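3-deoxy-d-manno-octulosonic-acid transferase (Acinetobacter baumannii, PDB 4BFC) probably transfers Kdo from CMP-Kdo to the lipid A precursor in lipopolysaccharide synthesis, the part crystallised being its C-terminal CMP-Kdo binding domain. Local coordinates at residues 35-40 / 104-109; 45-50 / 131-136; 65-70 / 110-115; 159-164 / 181-186. All coordinates share one frame; numbering follows the deposited sequence. Where two conformers were deposited one is given.

How the interactions relate
All four contacts belong to one Rossmann-like domain built on a seven-stranded parallel sheet. Interaction 2 is its central strand pair, about 3 Å from the centre of the chain. Interaction 3, its centre about 16 Å from that of interaction 2, joins helix 54-68 to the approach to strand 113-115; along the chain it is nested inside the loop closed by interaction 2. Interaction 1, whose segments alternate with those of both, has its centre about 13 Å from that of interaction 3 and 20 Å from that of interaction 2; Y114 meets its Q105, W37 and I107. Interaction 4, last in the chain and 30 Å from interaction 1 between centres, packs V159 and G160 on F133 and V134.

Interaction 1 (35-40 / 104-109); sequences QQWYLE and GQSIHA
W37 and I107 mark the closest approach of the two backbones, 6.0 Å between their CA atoms, where the end of helix 24-36 comes up to the irregular loop 104-109. The helix finishes in a Schellman motif: Y38, with positive phi, is the C-prime residue, its N bonded to Q35 O (3.2 Å), while L39 N turns back to H34 O. This helix end belongs to the layer on one side of the Rossmann-like domain, and the loop leads from strand 98-100 to strand 113-115. W37, the first residue to leave helical geometry, directs its side chain at the loop, and with CG anti to the carbonyl carbon (chi1 -61°) its indole lies along residues 105-107. One ring face receives S106 and I107. The S106 methylene forms a CH-pi contact, CB standing 3.5 Å from the centroid of the five-membered ring and 24° off the normal. The backbone N of I107 lies over the same face, toward the six-membered ring, and I107 CG1 reaches W37 CE3 at 3.7 Å as the two side chains cross at about a right angle. Y114 adds an edge-to-face ring contact to W37, and W125 of helix 122-128 also packs on the indole. Q105 is held from outside: its O is hydrogen-bonded to Y114 OH, and its OE1 accepts from R100 N. L39 extends the apolar patch on the other branch of the isoleucine, its CD2 meeting I107 CG2 at 3.9 Å.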
loop_
_atom_site.group_PDB
_atom_site.type_symbol
_atom_site.label_atom_id
_atom_site.label_comp_id
_atom_site.label_asym_id
_atom_site.label_seq_id
_atom_site.Cartn_x
_atom_site.Cartn_y
_atom_site.Cartn_z
ATOM N N GLN A 35 -21.639 21.345 -16.123
ATOM C CA GLN A 35 -22.498 21.821 -17.220
ATOM C C GLN A 35 -22.902 20.719 -18.228
ATOM O O GLN A 35 -24.087 20.554 -18.528
ATOM C CB GLN A 35 -21.787 22.953 -17.951
ATOM C CG GLN A 35 -22.680 23.884 -18.750
ATOM C CD GLN A 35 -21.920 25.127 -19.202
ATOM O OE1 GLN A 35 -22.330 26.263 -18.932
ATOM N NE2 GLN A 35 -20.791 24.914 -19.878
ATOM N N GLN A 36 -21.930 19.974 -18.767
ATOM C CA GLN A 36 -22.221 18.945 -19.777
ATOM C C GLN A 36 -23.012 17.754 -19.293
ATOM O O GLN A 36 -23.611 17.029 -20.094
ATOM C CB GLN A 36 -20.940 18.392 -20.337
ATOM C CG GLN A 36 -20.327 19.208 -21.437
ATOM C CD GLN A 36 -19.116 18.508 -21.977
ATOM O OE1 GLN A 36 -17.987 18.965 -21.781
ATOM N NE2 GLN A 36 -19.334 17.366 -22.635
ATOM N N TRP A 37 -22.938 17.490 -17.983
ATOM C CA TRP A 37 -23.622 16.365 -17.427
ATOM C C TRP A 37 -24.888 16.809 -16.727
ATOM O O TRP A 37 -25.575 15.968 -16.142
ATOM C CB TRP A 37 -22.666 15.563 -16.492
ATOM C CG TRP A 37 -21.419 14.956 -17.118
ATOM C CD1 TRP A 37 -20.964 14.969 -18.473
ATOM C CD2 TRP A 37 -20.439 14.142 -16.401
ATOM N NE1 TRP A 37 -19.762 14.286 -18.597
ATOM C CE2 TRP A 37 -19.412 13.743 -17.375
ATOM C CE3 TRP A 37 -20.303 13.738 -15.040
ATOM C CZ2 TRP A 37 -18.304 12.984 -16.994
ATOM C CZ3 TRP A 37 -19.202 12.967 -14.689
ATOM C CH2 TRP A 37 -18.240 12.591 -15.641
ATOM N N TYR A 38 -25.231 18.109 -16.848
ATOM C CA TYR A 38 -26.460 18.677 -16.276
ATOM C C TYR A 38 -26.599 18.315 -14.767
ATOM O O TYR A 38 -27.640 17.860 -14.299
ATOM C CB TYR A 38 -27.679 18.242 -17.160
ATOM C CG TYR A 38 -27.511 18.662 -18.628
ATOM C CD1 TYR A 38 -27.886 19.940 -19.046
ATOM C CD2 TYR A 38 -27.016 17.785 -19.590
ATOM C CE1 TYR A 38 -27.741 20.347 -20.354
ATOM C CE2 TYR A 38 -26.855 18.184 -20.944
ATOM C CZ TYR A 38 -27.221 19.481 -21.309
ATOM O OH TYR A 38 -27.095 19.944 -22.609
ATOM N N LEU A 39 -25.523 18.510 -14.001
ATOM C CA LEU A 39 -25.541 18.139 -12.581
ATOM C C LEU A 39 -26.269 19.143 -11.688
ATOM O O LEU A 39 -26.419 18.875 -10.492
ATOM C CB LEU A 39 -24.126 17.920 -12.020
ATOM C CG LEU A 39 -23.388 16.835 -12.797
ATOM C CD1 LEU A 39 -22.054 16.676 -12.031
ATOM C CD2 LEU A 39 -24.130 15.500 -12.819
ATOM N N GLU A 40 -26.721 20.265 -12.261
ATOM C CA GLU A 40 -27.407 21.327 -11.493
ATOM C C GLU A 40 -28.620 20.749 -10.744
ATOM O O GLU A 40 -28.874 21.106 -9.595
ATOM C CB GLU A 40 -27.763 22.527 -12.386
ATOM C CG GLU A 40 -28.418 23.705 -11.640
ATOM C CD GLU A 40 -27.563 24.312 -10.510
ATOM O OE1 GLU A 40 -26.314 24.447 -10.658
ATOM O OE2 GLU A 40 -28.155 24.678 -9.450
ATOM N N GLY A 104 -15.003 6.030 -20.748
ATOM C CA GLY A 104 -15.310 7.400 -21.217
ATOM C C GLY A 104 -16.789 7.701 -21.046
ATOM O O GLY A 104 -17.367 8.493 -21.802
ATOM N N GLN A 105 -17.406 7.058 -20.063
ATOM C CA GLN A 105 -18.830 7.374 -19.800
ATOM C C GLN A 105 -18.983 8.600 -18.920
ATOM O O GLN A 105 -18.069 9.025 -18.172
ATOM C CB GLN A 105 -19.598 6.205 -19.268
ATOM C CG GLN A 105 -19.663 5.045 -20.286
ATOM C CD GLN A 105 -20.289 3.777 -19.766
ATOM O OE1 GLN A 105 -20.118 3.382 -18.635
ATOM N NE2 GLN A 105 -21.040 3.088 -20.657
ATOM N N SER A 106 -20.211 9.121 -18.968
ATOM C CA SER A 106 -20.611 10.280 -18.193
ATOM C C SER A 106 -21.747 9.902 -17.181
ATOM O O SER A 106 -22.236 8.767 -17.119
ATOM C CB SER A 106 -21.085 11.343 -19.179
ATOM O OG SER A 106 -22.239 10.894 -19.921
ATOM N N ILE A 107 -22.169 10.881 -16.379
ATOM C CA ILE A 107 -23.357 10.655 -15.547
ATOM C C ILE A 107 -24.615 10.959 -16.396
ATOM O O ILE A 107 -24.763 12.095 -16.805
ATOM C CB ILE A 107 -23.271 11.586 -14.309
ATOM C CG1 ILE A 107 -22.160 11.035 -13.355
ATOM C CG2 ILE A 107 -24.639 11.667 -13.590
ATOM C CD1 ILE A 107 -21.809 11.921 -12.116
ATOM N N HIS A 108 -25.423 9.933 -16.658
ATOM C CA HIS A 108 -26.664 10.099 -17.466
ATOM C C HIS A 108 -27.735 10.544 -16.479
ATOM O O HIS A 108 -27.582 10.282 -15.278
ATOM C CB HIS A 108 -27.109 8.793 -18.205
ATOM C CG HIS A 108 -26.022 8.059 -18.990
ATOM N ND1 HIS A 108 -26.223 6.828 -19.523
ATOM C CD2 HIS A 108 -24.718 8.405 -19.304
ATOM C CE1 HIS A 108 -25.084 6.410 -20.141
ATOM N NE2 HIS A 108 -24.173 7.376 -20.015
ATOM N N ALA A 109 -28.860 11.148 -16.917
ATOM C CA ALA A 109 -30.052 11.100 -16.063
ATOM C C ALA A 109 -30.274 9.712 -15.387
ATOM O O ALA A 109 -30.715 9.689 -14.250
ATOM C CB ALA A 109 -31.325 11.476 -16.869
#

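Interaction 2 (45-50 / 131-136); sequences VTIAST and VCFVGG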
loop_
_atom_site.group_PDB
_atom_site.type_symbol
_atom_site.label_atom_id
_atom_site.label_comp_id
_atom_site.label_asym_id
_atom_site.label_seq_id
_atom_site.Cartn_x
_atom_site.Cartn_y
_atom_site.Cartn_z
ATOM N N VAL A 45 -23.371 12.555 -4.279
ATOM C CA VAL A 45 -22.781 12.047 -3.016
ATOM C C VAL A 45 -21.581 11.181 -3.411
ATOM O O VAL A 45 -21.735 10.327 -4.315
ATOM C CB VAL A 45 -23.834 11.303 -2.144
ATOM C CG1 VAL A 45 -25.070 12.212 -1.969
ATOM C CG2 VAL A 45 -24.310 9.951 -2.680
ATOM N N THR A 46 -20.471 11.345 -2.691
ATOM C CA THR A 46 -19.256 10.632 -3.158
ATOM C C THR A 46 -18.652 9.745 -2.061
ATOM O O THR A 46 -18.476 10.233 -0.883
ATOM C CB THR A 46 -18.289 11.711 -3.641
ATOM O OG1 THR A 46 -18.822 12.286 -4.829
ATOM C CG2 THR A 46 -16.853 11.175 -3.979
ATOM N N ILE A 47 -18.302 8.498 -2.351
ATOM C CA ILE A 47 -17.543 7.705 -1.429
ATOM C C ILE A 47 -16.121 7.589 -2.030
ATOM O O ILE A 47 -15.947 7.112 -3.152
ATOM C CB ILE A 47 -18.088 6.315 -1.071
ATOM C CG1 ILE A 47 -18.221 5.423 -2.327
ATOM C CG2 ILE A 47 -19.469 6.447 -0.408
ATOM C CD1 ILE A 47 -18.876 4.060 -2.104
ATOM N N ALA A 48 -15.179 8.094 -1.276
ATOM C CA ALA A 48 -13.820 8.364 -1.815
ATOM C C ALA A 48 -12.792 7.568 -1.087
ATOM O O ALA A 48 -12.843 7.420 0.138
ATOM C CB ALA A 48 -13.511 9.852 -1.701
ATOM N N SER A 49 -11.816 7.060 -1.855
ATOM C CA SER A 49 -10.739 6.236 -1.253
ATOM C C SER A 49 -11.252 5.044 -0.435
ATOM O O SER A 49 -10.784 4.773 0.679
ATOM C CB SER A 49 -9.791 7.102 -0.444
ATOM O OG SER A 49 -9.198 8.057 -1.295
ATOM N N THR A 50 -12.205 4.331 -0.999
ATOM C CA THR A 50 -12.884 3.252 -0.310
ATOM C C THR A 50 -12.078 1.965 -0.373
ATOM O O THR A 50 -11.282 1.713 -1.299
ATOM C CB THR A 50 -14.294 2.981 -0.887
ATOM O OG1 THR A 50 -14.213 2.847 -2.305
ATOM C CG2 THR A 50 -15.239 4.168 -0.531
ATOM N N VAL A 131 -21.809 16.190 -0.932
ATOM C CA VAL A 131 -21.310 15.667 0.330
ATOM C C VAL A 131 -20.384 14.506 -0.028
ATOM O O VAL A 131 -20.493 13.907 -1.124
ATOM C CB VAL A 131 -22.431 15.099 1.289
ATOM C CG1 VAL A 131 -23.380 16.198 1.815
ATOM C CG2 VAL A 131 -23.233 13.966 0.639
ATOM N N CYS A 132 -19.555 14.147 0.931
ATOM C CA CYS A 132 -18.697 13.007 0.721
ATOM C C CYS A 132 -18.457 12.189 1.985
ATOM O O CYS A 132 -18.794 12.590 3.101
ATOM C CB CYS A 132 -17.354 13.460 0.082
ATOM S SG CYS A 132 -16.172 14.136 1.265
ATOM N N PHE A 133 -17.955 10.987 1.764
ATOM C CA PHE A 133 -17.419 10.114 2.784
ATOM C C PHE A 133 -15.987 9.685 2.373
ATOM O O PHE A 133 -15.779 9.233 1.272
ATOM C CB PHE A 133 -18.287 8.864 2.842
ATOM C CG PHE A 133 -17.701 7.701 3.621
ATOM C CD1 PHE A 133 -17.669 7.630 5.027
ATOM C CD2 PHE A 133 -17.007 6.689 2.914
ATOM C CE1 PHE A 133 -17.088 6.526 5.677
ATOM C CE2 PHE A 133 -16.408 5.585 3.554
ATOM C CZ PHE A 133 -16.479 5.482 4.978
ATOM N N VAL A 134 -15.053 9.835 3.304
ATOM C CA VAL A 134 -13.637 9.449 3.087
ATOM C C VAL A 134 -13.396 8.102 3.738
ATOM O O VAL A 134 -13.491 7.938 4.969
ATOM C CB VAL A 134 -12.637 10.521 3.592
ATOM C CG1 VAL A 134 -11.181 9.994 3.342
ATOM C CG2 VAL A 134 -12.880 11.839 2.825
ATOM N N GLY A 135 -13.074 7.146 2.871
ATOM C CA GLY A 135 -13.002 5.719 3.232
ATOM C C GLY A 135 -11.701 5.247 3.897
ATOM O O GLY A 135 -10.842 6.016 4.402
ATOM N N GLY A 136 -11.537 3.934 3.896
ATOM C CA GLY A 136 -10.480 3.401 4.751
ATOM C C GLY A 136 -10.816 3.522 6.236
ATOM O O GLY A 136 -9.951 3.312 7.080
#
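T46 and C132 bring the two strands nearest, 4.6 Å between CA atoms, in a parallel pair whose short axes diverge by 15°. T46 is held through both its backbone N and O: N bonds to V131 O at 3.0 Å, and O takes F133 N at 2.8 Å. A48 repeats the pattern, with its N on F133 O and its O on G135 N. The last three bonds come in nearly end-on to their carbonyls, whereas T46 N is tilted out of the V131 carbonyl plane. CA-H groups of V45, C132 and I47 add weaker contacts to the same oxygens. This is the centre of the Rossmann-like sheet; V45, I47, V131 and F133 share one face, under helices 54-68 and 185-197, and W192 touches all four. V45 CG1 and V131 CG2 lie side by side at 3.6 Å. The I47–F133 pair is slacker: CG1 of I47 is turned away (chi1 60°), and CG2 approaches F133 CD2 obliquely at 4.1 Å. Past the strands, all still buried, the side-chain contact thins out while the backbones stay close. The chain turns a corner at S49, and T50 CG2 stands no nearer than 4.5 Å to F133 CE2, at the ring edge. G135 is a tight point: without a side chain, its CA comes within 4.3 Å of T50 CA.

Interaction 3 (65-70 / 110-115); sequences YLNSDR and STQVYL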
loop_
_atom_site.group_PDB
_atom_site.type_symbol
_atom_site.label_atom_id
_atom_site.label_comp_id
_atom_site.label_asym_id
_atom_site.label_seq_id
_atom_site.Cartn_x
_atom_site.Cartn_y
_atom_site.Cartn_z
ATOM N N TYR A 65 -32.758 4.734 -1.623
ATOM C CA TYR A 65 -32.872 6.119 -2.026
ATOM C C TYR A 65 -32.509 6.392 -3.477
ATOM O O TYR A 65 -33.126 7.278 -4.106
ATOM C CB TYR A 65 -32.027 7.016 -1.102
ATOM C CG TYR A 65 -32.408 6.857 0.363
ATOM C CD1 TYR A 65 -33.492 7.600 0.894
ATOM C CD2 TYR A 65 -31.740 5.946 1.211
ATOM C CE1 TYR A 65 -33.848 7.460 2.218
ATOM C CE2 TYR A 65 -32.118 5.795 2.551
ATOM C CZ TYR A 65 -33.173 6.585 3.035
ATOM O OH TYR A 65 -33.578 6.513 4.376
ATOM N N LEU A 66 -31.468 5.707 -3.998
ATOM C CA LEU A 66 -31.086 5.878 -5.402
ATOM C C LEU A 66 -32.245 5.385 -6.315
ATOM O O LEU A 66 -32.453 5.989 -7.349
ATOM C CB LEU A 66 -29.798 5.070 -5.743
ATOM C CG LEU A 66 -28.498 5.563 -5.091
ATOM C CD1 LEU A 66 -27.379 4.559 -5.318
ATOM C CD2 LEU A 66 -28.066 6.889 -5.633
ATOM N N ASN A 67 -32.939 4.342 -5.888
ATOM C CA ASN A 67 -34.134 3.821 -6.640
ATOM C C ASN A 67 -35.344 4.764 -6.546
ATOM O O ASN A 67 -36.050 5.017 -7.571
ATOM C CB ASN A 67 -34.544 2.411 -6.164
ATOM C CG ASN A 67 -33.487 1.342 -6.446
ATOM O OD1 ASN A 67 -32.810 1.414 -7.423
ATOM N ND2 ASN A 67 -33.354 0.369 -5.568
ATOM N N SER A 68 -35.581 5.338 -5.362
ATOM C CA SER A 68 -36.760 6.195 -5.180
ATOM C C SER A 68 -36.611 7.662 -5.602
ATOM O O SER A 68 -37.579 8.309 -6.002
ATOM C CB SER A 68 -37.336 6.027 -3.758
ATOM O OG SER A 68 -36.650 6.839 -2.821
ATOM N N ASP A 69 -35.379 8.182 -5.570
ATOM C CA ASP A 69 -35.082 9.558 -5.845
ATOM C C ASP A 69 -33.987 9.578 -6.895
ATOM O O ASP A 69 -32.802 9.485 -6.534
ATOM C CB ASP A 69 -34.638 10.266 -4.534
ATOM C CG ASP A 69 -34.384 11.738 -4.724
ATOM O OD1 ASP A 69 -34.458 12.244 -5.871
ATOM O OD2 ASP A 69 -34.110 12.417 -3.702
ATOM N N ARG A 70 -34.385 9.705 -8.174
ATOM C CA ARG A 70 -33.496 9.710 -9.362
ATOM C C ARG A 70 -32.584 10.923 -9.432
ATOM O O ARG A 70 -31.662 11.001 -10.295
ATOM C CB ARG A 70 -34.312 9.645 -10.676
ATOM C CG ARG A 70 -34.998 8.315 -10.949
ATOM C CD ARG A 70 -34.226 7.126 -10.405
ATOM N NE ARG A 70 -33.099 6.772 -11.272
ATOM C CZ ARG A 70 -33.094 5.757 -12.130
ATOM N NH1 ARG A 70 -34.170 4.974 -12.232
ATOM N NH2 ARG A 70 -32.021 5.521 -12.885
ATOM N N SER A 110 -30.048 8.579 -16.074
ATOM C CA SER A 110 -30.313 7.256 -15.559
ATOM C C SER A 110 -29.292 6.704 -14.569
ATOM O O SER A 110 -29.510 5.662 -13.962
ATOM C CB SER A 110 -30.391 6.202 -16.689
ATOM O OG SER A 110 -29.388 6.442 -17.669
ATOM N N THR A 111 -28.163 7.374 -14.520
ATOM C CA THR A 111 -27.053 6.855 -13.729
ATOM C C THR A 111 -27.331 6.971 -12.263
ATOM O O THR A 111 -27.696 8.069 -11.773
ATOM C CB THR A 111 -25.825 7.699 -13.965
ATOM O OG1 THR A 111 -25.508 7.674 -15.351
ATOM C CG2 THR A 111 -24.639 7.132 -13.104
ATOM N N GLN A 112 -27.121 5.871 -11.587
ATOM C CA GLN A 112 -27.349 5.791 -10.130
ATOM C C GLN A 112 -25.994 5.812 -9.448
ATOM O O GLN A 112 -25.848 6.365 -8.349
ATOM C CB GLN A 112 -28.099 4.539 -9.783
ATOM C CG GLN A 112 -29.553 4.574 -10.291
ATOM C CD GLN A 112 -30.386 3.369 -9.851
ATOM O OE1 GLN A 112 -30.111 2.201 -10.231
ATOM N NE2 GLN A 112 -31.395 3.625 -9.014
ATOM N N VAL A 113 -25.023 5.123 -10.062
ATOM C CA VAL A 113 -23.647 5.107 -9.478
ATOM C C VAL A 113 -22.700 5.447 -10.632
ATOM O O VAL A 113 -22.809 4.873 -11.718
ATOM C CB VAL A 113 -23.276 3.722 -8.913
ATOM C CG1 VAL A 113 -21.797 3.679 -8.395
ATOM C CG2 VAL A 113 -24.244 3.319 -7.792
ATOM N N TYR A 114 -21.792 6.373 -10.399
ATOM C CA TYR A 114 -20.743 6.603 -11.327
ATOM C C TYR A 114 -19.471 6.036 -10.728
ATOM O O TYR A 114 -18.988 6.557 -9.711
ATOM C CB TYR A 114 -20.614 8.104 -11.538
ATOM C CG TYR A 114 -19.693 8.429 -12.674
ATOM C CD1 TYR A 114 -20.023 8.097 -13.995
ATOM C CD2 TYR A 114 -18.443 9.038 -12.426
ATOM C CE1 TYR A 114 -19.147 8.412 -15.060
ATOM C CE2 TYR A 114 -17.577 9.393 -13.459
ATOM C CZ TYR A 114 -17.928 9.020 -14.788
ATOM O OH TYR A 114 -17.049 9.376 -15.795
ATOM N N LEU A 115 -18.973 4.963 -11.341
ATOM C CA LEU A 115 -17.681 4.410 -10.886
ATOM C C LEU A 115 -16.538 5.207 -11.511
ATOM O O LEU A 115 -16.303 5.181 -12.765
ATOM C CB LEU A 115 -17.595 2.962 -11.221
ATOM C CG LEU A 115 -16.312 2.237 -10.872
ATOM C CD1 LEU A 115 -15.990 2.309 -9.350
ATOM C CD2 LEU A 115 -16.465 0.766 -11.291
HETATM O O HOH W 1 -30.886 8.011 -11.654
#
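Q112 sets out toward the end of helix 54-68, and its side chain crosses that of N67 at about a right angle, their amide planes 42° apart. Its chain is extended beyond CG (chi2 -175°), which carries NE2 to the helix, where the two N-H groups are shared between two oxygens. One goes fairly straight to N67 OD1 at 3.1 Å. The other goes to L66 O, also 3.1 Å away, approaching from above the carbonyl plane instead of along a lone pair. Both acceptors lie close to the plane of the Q112 amide, and OE1 is taken by I97 N, so the buried amide is fixed at both ends. The contact ties a helix of the Rossmann-like domain to the residues leading into strand 113-115. L66 lies deeper: its CD2 is 3.5 Å from Q112 O, and its CD1 meets V113 CG2 at 4.2 Å, their side chains crossing at about a right angle. R70 closes the outer side: in one of its two modelled conformers the bent chain lays one guanidinium face over the Q112 amide, the planes 31° apart, and NH2 at the guanidinium edge makes a weak bond to S110 O, 2.7 Å long but poorly angled. NE gives its proton to a water placed to donate to T111 O, though it has more acceptors within reach than protons. T111 O also accepts from R42 NH2.

Interaction 4 (159-164 / 181-186); sequences VGPRYF and IAQDAQ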
loop_
_atom_site.group_PDB
_atom_site.type_symbol
_atom_site.label_atom_id
_atom_site.label_comp_id
_atom_site.label_asym_id
_atom_site.label_seq_id
_atom_site.Cartn_x
_atom_site.Cartn_y
_atom_site.Cartn_z
ATOM N N VAL A 159 -16.451 10.724 7.992
ATOM C CA VAL A 159 -15.555 9.580 8.134
ATOM C C VAL A 159 -16.125 8.562 9.096
ATOM O O VAL A 159 -16.972 8.907 9.934
ATOM C CB VAL A 159 -14.087 9.988 8.537
ATOM C CG1 VAL A 159 -13.480 10.882 7.462
ATOM C CG2 VAL A 159 -14.056 10.644 9.914
ATOM N N GLY A 160 -15.721 7.296 8.955
ATOM C CA GLY A 160 -15.976 6.258 9.913
ATOM C C GLY A 160 -15.105 6.446 11.149
ATOM O O GLY A 160 -14.281 7.347 11.197
ATOM N N PRO A 161 -15.251 5.520 12.127
ATOM C CA PRO A 161 -14.597 5.717 13.438
ATOM C C PRO A 161 -13.126 5.329 13.424
ATOM O O PRO A 161 -12.351 5.797 14.298
ATOM C CB PRO A 161 -15.387 4.779 14.367
ATOM C CG PRO A 161 -16.320 4.007 13.536
ATOM C CD PRO A 161 -16.169 4.385 12.091
ATOM N N ARG A 162 -12.739 4.513 12.416
ATOM C CA ARG A 162 -11.315 4.042 12.328
ATOM C C ARG A 162 -10.440 4.953 11.442
ATOM O O ARG A 162 -10.189 4.659 10.268
ATOM C CB ARG A 162 -11.268 2.570 12.018
ATOM C CG ARG A 162 -11.750 1.728 13.230
ATOM C CD ARG A 162 -12.217 0.371 12.772
ATOM N NE ARG A 162 -13.448 0.315 11.936
ATOM C CZ ARG A 162 -14.696 0.350 12.416
ATOM N NH1 ARG A 162 -14.859 0.489 13.735
ATOM N NH2 ARG A 162 -15.787 0.307 11.605
ATOM N N TYR A 163 -10.031 6.079 12.030
ATOM C CA TYR A 163 -9.312 7.141 11.314
ATOM C C TYR A 163 -7.927 7.416 11.893
ATOM O O TYR A 163 -7.396 8.452 11.708
ATOM C CB TYR A 163 -10.160 8.426 11.224
ATOM C CG TYR A 163 -10.564 8.996 12.576
ATOM C CD1 TYR A 163 -9.685 9.794 13.301
ATOM C CD2 TYR A 163 -11.840 8.725 13.117
ATOM C CE1 TYR A 163 -10.073 10.313 14.532
ATOM C CE2 TYR A 163 -12.223 9.241 14.348
ATOM C CZ TYR A 163 -11.337 10.050 15.019
ATOM O OH TYR A 163 -11.679 10.573 16.236
ATOM N N PHE A 164 -7.397 6.455 12.610
ATOM C CA PHE A 164 -6.185 6.645 13.474
ATOM C C PHE A 164 -4.916 7.014 12.712
ATOM O O PHE A 164 -4.002 7.686 13.278
ATOM C CB PHE A 164 -5.987 5.433 14.370
ATOM C CG PHE A 164 -6.016 4.137 13.649
ATOM C CD1 PHE A 164 -4.853 3.644 12.974
ATOM C CD2 PHE A 164 -7.184 3.382 13.609
ATOM C CE1 PHE A 164 -4.898 2.420 12.331
ATOM C CE2 PHE A 164 -7.214 2.153 12.958
ATOM C CZ PHE A 164 -6.070 1.692 12.330
ATOM N N ILE A 181 -18.664 12.362 12.078
ATOM C CA ILE A 181 -18.277 10.991 12.309
ATOM C C ILE A 181 -19.449 9.984 12.274
ATOM O O ILE A 181 -20.458 10.077 13.036
ATOM C CB ILE A 181 -17.485 10.870 13.657
ATOM C CG1 ILE A 181 -16.412 11.952 13.710
ATOM C CG2 ILE A 181 -16.975 9.460 13.829
ATOM C CD1 ILE A 181 -15.208 11.692 12.794
ATOM N N ALA A 182 -19.381 9.068 11.323
ATOM C CA ALA A 182 -20.316 7.943 11.238
ATOM C C ALA A 182 -19.903 6.679 11.957
ATOM O O ALA A 182 -18.812 6.154 11.763
ATOM C CB ALA A 182 -20.694 7.603 9.798
ATOM N N GLN A 183 -20.803 6.062 12.697
ATOM C CA GLN A 183 -20.462 4.758 13.294
ATOM C C GLN A 183 -20.588 3.546 12.359
ATOM O O GLN A 183 -19.894 2.527 12.565
ATOM C CB GLN A 183 -21.280 4.529 14.644
ATOM C CG GLN A 183 -20.967 5.590 15.714
ATOM C CD GLN A 183 -19.499 5.637 16.083
ATOM O OE1 GLN A 183 -18.892 6.704 16.130
ATOM N NE2 GLN A 183 -18.917 4.476 16.331
ATOM N N ASP A 184 -21.435 3.623 11.330
ATOM C CA ASP A 184 -21.668 2.546 10.373
ATOM C C ASP A 184 -22.226 3.146 9.053
ATOM O O ASP A 184 -22.419 4.368 8.986
ATOM C CB ASP A 184 -22.569 1.417 10.888
ATOM C CG ASP A 184 -23.928 1.945 11.386
ATOM O OD1 ASP A 184 -24.413 3.010 10.933
ATOM O OD2 ASP A 184 -24.492 1.267 12.250
ATOM N N ALA A 185 -22.387 2.282 8.052
ATOM C CA ALA A 185 -22.790 2.668 6.677
ATOM C C ALA A 185 -24.182 3.306 6.687
ATOM O O ALA A 185 -24.421 4.335 6.025
ATOM C CB ALA A 185 -22.753 1.473 5.770
ATOM N N GLN A 186 -25.054 2.753 7.531
ATOM C CA GLN A 186 -26.397 3.398 7.696
ATOM C C GLN A 186 -26.297 4.839 8.175
ATOM O O GLN A 186 -27.013 5.728 7.648
ATOM C CB GLN A 186 -27.334 2.501 8.535
ATOM C CG GLN A 186 -28.840 2.684 8.279
ATOM C CD GLN A 186 -29.328 2.481 6.837
ATOM O OE1 GLN A 186 -29.341 1.351 6.293
ATOM N NE2 GLN A 186 -29.825 3.562 6.229
HETATM O O HOH W 2 -18.575 0.109 12.193
#
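I181 pushes its CD1 against CG2 of V159 at 3.3 Å, tighter than usual for two methyl groups. Both isoleucine torsions (chi1 -48°, chi2 -74°) fold CD1 back over the neighbouring strand, where it also comes within 4.2 Å of Y163 CE2, with the side chains roughly perpendicular. V170 and I174 of helix 167-175 touch both I181 and Y163, enclosing this apolar cluster, while Y163 OH bonds to D171. Strand 157-159, that helix and edge strand 180-181 make a beta-alpha-beta crossover, and V159 and I181 are paired in parallel at its close. A182 N bonds to V159 O at 2.8 Å, close to end-on. No second backbone hydrogen bond follows, though G160 and A182 still lie side by side. A182 O is buried with no hydrogen-bond partner in the model; around it are G160 CA, in a CA-H contact at 3.4 Å, and P161 CD at 3.2 Å. The bent Q183 side chain brings NE2 to 3.8 Å from P161 CG. A water accepts from R162 NH2 and donates to Q183 O, and R162 NE and NH2 also bond to the carbonyls of N139 and L138. D184 takes the N-cap of helix 185-197, with OD1 on Q187 N.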